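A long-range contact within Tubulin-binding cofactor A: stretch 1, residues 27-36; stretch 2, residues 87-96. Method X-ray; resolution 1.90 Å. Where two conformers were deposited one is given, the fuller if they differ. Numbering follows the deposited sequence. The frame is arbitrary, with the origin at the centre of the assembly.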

# COMPACT_ATOMS: atom_id res chain seq x y z
N THR A 27 -17.48 -9.80 2.56
CA THR A 27 -16.86 -9.02 1.46
C THR A 27 -16.18 -7.77 2.02
O THR A 27 -15.02 -7.45 1.65
N LEU A 28 -16.87 -7.06 2.90
CA LEU A 28 -16.29 -5.87 3.53
C LEU A 28 -14.97 -6.18 4.24
O LEU A 28 -13.98 -5.44 4.11
N ARG A 29 -14.96 -7.28 4.99
CA ARG A 29 -13.76 -7.74 5.69
C ARG A 29 -12.60 -7.99 4.73
O ARG A 29 -11.47 -7.54 4.98
N ILE A 30 -12.86 -8.70 3.63
CA ILE A 30 -11.85 -8.99 2.63
C ILE A 30 -11.30 -7.70 2.04
O ILE A 30 -10.08 -7.56 1.87
N LYS A 31 -12.18 -6.77 1.72
CA LYS A 31 -11.73 -5.49 1.14
C LYS A 31 -10.89 -4.67 2.14
O LYS A 31 -9.88 -4.08 1.76
N VAL A 32 -11.28 -4.67 3.43
CA VAL A 32 -10.53 -3.96 4.46
C VAL A 32 -9.15 -4.59 4.60
O VAL A 32 -8.15 -3.87 4.68
N SER A 33 -9.09 -5.92 4.63
CA SER A 33 -7.80 -6.62 4.74
C SER A 33 -6.92 -6.34 3.54
O SER A 33 -5.69 -6.09 3.67
N ALA A 34 -7.52 -6.35 2.35
CA ALA A 34 -6.75 -6.03 1.15
C ALA A 34 -6.14 -4.62 1.20
O ALA A 34 -4.95 -4.43 0.83
N LEU A 35 -6.93 -3.63 1.65
CA LEU A 35 -6.50 -2.25 1.74
C LEU A 35 -5.33 -2.12 2.74
O LEU A 35 -4.32 -1.46 2.47
N LYS A 36 -5.51 -2.74 3.90
CA LYS A 36 -4.47 -2.75 4.91
C LYS A 36 -3.15 -3.27 4.32
O LYS A 36 -2.10 -2.68 4.56
N ARG A 87 -2.10 1.63 -6.04
CA ARG A 87 -2.81 0.49 -5.50
C ARG A 87 -3.59 0.82 -4.25
O ARG A 87 -4.71 0.33 -4.08
N ILE A 88 -3.04 1.64 -3.36
CA ILE A 88 -3.79 2.08 -2.18
C ILE A 88 -5.01 2.83 -2.63
O ILE A 88 -6.12 2.54 -2.18
N MET A 89 -4.82 3.80 -3.53
CA MET A 89 -5.96 4.59 -3.97
C MET A 89 -7.04 3.77 -4.66
O MET A 89 -8.21 4.03 -4.44
N ALA A 90 -6.66 2.78 -5.46
CA ALA A 90 -7.65 1.93 -6.14
C ALA A 90 -8.43 1.10 -5.12
O ALA A 90 -9.67 0.93 -5.24
N SER A 91 -7.74 0.66 -4.07
CA SER A 91 -8.36 -0.11 -2.99
C SER A 91 -9.30 0.75 -2.12
O SER A 91 -10.39 0.30 -1.70
N VAL A 92 -8.90 1.98 -1.87
CA VAL A 92 -9.72 2.94 -1.12
C VAL A 92 -11.03 3.19 -1.86
O VAL A 92 -12.12 3.16 -1.25
N LYS A 93 -10.93 3.41 -3.18
CA LYS A 93 -12.13 3.64 -4.03
C LYS A 93 -13.07 2.45 -4.11
O LYS A 93 -14.30 2.62 -4.02
N ASP A 94 -12.51 1.26 -4.21
CA ASP A 94 -13.27 0.04 -4.22
C ASP A 94 -14.06 -0.15 -2.91
O ASP A 94 -15.27 -0.48 -2.93
N LEU A 95 -13.39 0.11 -1.79
CA LEU A 95 -14.00 -0.02 -0.48
C LEU A 95 -15.04 1.02 -0.30
O LEU A 95 -16.17 0.74 0.13
N SER A 96 -14.70 2.26 -0.64
CA SER A 96 -15.64 3.35 -0.56
C SER A 96 -16.92 3.14 -1.39
O SER A 96 -18.05 3.41 -0.92

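Two antiparallel helices of Tubulin-binding cofactor A illustrate how knobs-into-holes packing leaves room for polar contacts along its flank. Their axes run 162° apart in direction and approach to 9.4 Å, close enough for side chains of one helix to enter the spaces of the other.

Following the second stretch in sequence order, Arg87 makes no contact across the interface, and the packing begins with Ile88. Its side chain (chi1 m, chi2 t) leaves CA sideways and brings CG2 to 4.0 Å from Leu35 CD1. Met89 and Ala90 play no part. At Ser91 the CA-to-CB bond points toward the partner, and the t rotamer sets OG 3.2 Å from Leu35 CA; the backbones come near here, with the CA atoms of Ser91 and Leu35 5.5 Å apart. Two waters serve the polar groups beside this contact. Water 2 lies 2.7 Å from Ser91 OG and donates to Lys31 O at 2.5 Å, while water 1 donates to Ser91 O at 2.7 Å and makes a weak bond to Lys31 O at 3.5 Å. Val92, also t, meets Leu35 again, CG2 to CD1 at 3.7 Å. Leu35 (t, p) is thus a knob seated among Ile88, Ser91, Val92 and Leu95.

Lys93 stays out of reach, but Asp94 (chi1 t) points toward the first helix. There Lys31, m at chi1, t at chi2 and chi3, and m again at chi4, donates from NZ to Asp94 OD2 at 2.6 Å, a hydrogen bond within a salt bridge. Leu95 returns the knob: with the same t, p rotamer as Leu35, it sits among Leu28, Lys31, Val32 and Leu35. Its CD1 lies a tight 3.2 Å from Leu28 CD1, and its CD2 is 3.8 Å from Leu35 CD2. Ser96 falls outside the contact.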

# COMPACT_ATOMS: atom_id res chain seq x y z
CB THR A 27 -17.90 -8.70 0.39
OG1 THR A 27 -18.30 -9.95 -0.21
CG2 THR A 27 -17.36 -7.77 -0.66
CB LEU A 28 -17.26 -5.20 4.49
CG LEU A 28 -16.88 -3.87 5.12
CD1 LEU A 28 -16.45 -2.84 4.08
CD2 LEU A 28 -18.04 -3.31 5.99
CB ARG A 29 -14.12 -9.01 6.51
CG ARG A 29 -13.15 -9.43 7.59
CD ARG A 29 -13.77 -10.56 8.44
NE ARG A 29 -14.73 -10.05 9.44
CZ ARG A 29 -16.04 -10.33 9.50
NH1 ARG A 29 -16.62 -11.14 8.61
NH2 ARG A 29 -16.78 -9.80 10.47
CB ILE A 30 -12.41 -9.86 1.48
CG1 ILE A 30 -12.71 -11.29 1.98
CG2 ILE A 30 -11.44 -9.90 0.29
CD1 ILE A 30 -13.72 -12.00 1.08
CB LYS A 31 -12.90 -4.69 0.59
CG LYS A 31 -13.64 -5.34 -0.57
CD LYS A 31 -14.72 -4.38 -1.13
CE LYS A 31 -15.47 -5.05 -2.29
NZ LYS A 31 -14.62 -5.34 -3.48
CB VAL A 32 -11.30 -3.92 5.81
CG1 VAL A 32 -10.39 -3.45 6.96
CG2 VAL A 32 -12.52 -3.01 5.65
CB SER A 33 -7.99 -8.13 4.92
OG SER A 33 -6.75 -8.82 4.87
CB ALA A 34 -7.65 -6.21 -0.08
CB LEU A 35 -7.64 -1.30 2.13
CG LEU A 35 -7.24 0.15 2.44
CD1 LEU A 35 -6.39 0.84 1.35
CD2 LEU A 35 -8.47 0.99 2.76
CB LYS A 36 -4.92 -3.62 6.11
CG LYS A 36 -3.93 -3.64 7.26
CD LYS A 36 -4.51 -4.36 8.49
CE LYS A 36 -3.48 -5.23 9.23
NZ LYS A 36 -2.24 -4.53 9.69
CB ARG A 87 -1.88 -0.73 -5.26
CG ARG A 87 -1.23 -1.32 -6.50
CD ARG A 87 -0.12 -2.30 -6.13
NE ARG A 87 -0.65 -3.49 -5.43
CZ ARG A 87 -0.38 -3.85 -4.19
NH1 ARG A 87 0.45 -3.15 -3.40
NH2 ARG A 87 -0.94 -4.97 -3.73
CB ILE A 88 -2.98 3.00 -1.24
CG1 ILE A 88 -1.85 2.21 -0.56
CG2 ILE A 88 -3.89 3.61 -0.18
CD1 ILE A 88 -0.76 3.11 0.06
CB MET A 89 -5.50 5.77 -4.82
CG MET A 89 -4.62 6.76 -4.10
SD MET A 89 -5.46 7.69 -2.80
CE MET A 89 -5.42 6.64 -1.42
CB ALA A 90 -6.97 1.03 -7.19
CB SER A 91 -7.23 -0.78 -2.17
OG SER A 91 -7.77 -1.58 -1.14
CB VAL A 92 -8.99 4.26 -0.82
CG1 VAL A 92 -9.97 5.34 -0.31
CG2 VAL A 92 -7.84 4.04 0.18
CB LYS A 93 -11.74 4.03 -5.47
CG LYS A 93 -12.89 4.35 -6.40
CD LYS A 93 -13.60 5.62 -5.96
CE LYS A 93 -14.61 6.14 -7.00
NZ LYS A 93 -15.45 7.20 -6.35
CB ASP A 94 -12.35 -1.15 -4.46
CG ASP A 94 -13.11 -2.44 -4.64
OD1 ASP A 94 -13.91 -2.53 -5.62
OD2 ASP A 94 -12.87 -3.40 -3.88
CB LEU A 95 -12.92 0.05 0.64
CG LEU A 95 -13.33 -0.07 2.10
CD1 LEU A 95 -14.19 -1.31 2.40
CD2 LEU A 95 -12.10 -0.00 3.02
CB SER A 96 -14.95 4.64 -1.02
OG SER A 96 -15.84 5.74 -0.92
O HOH W 1 -10.89 -2.27 -1.04
O HOH W 2 -9.33 -3.67 -0.64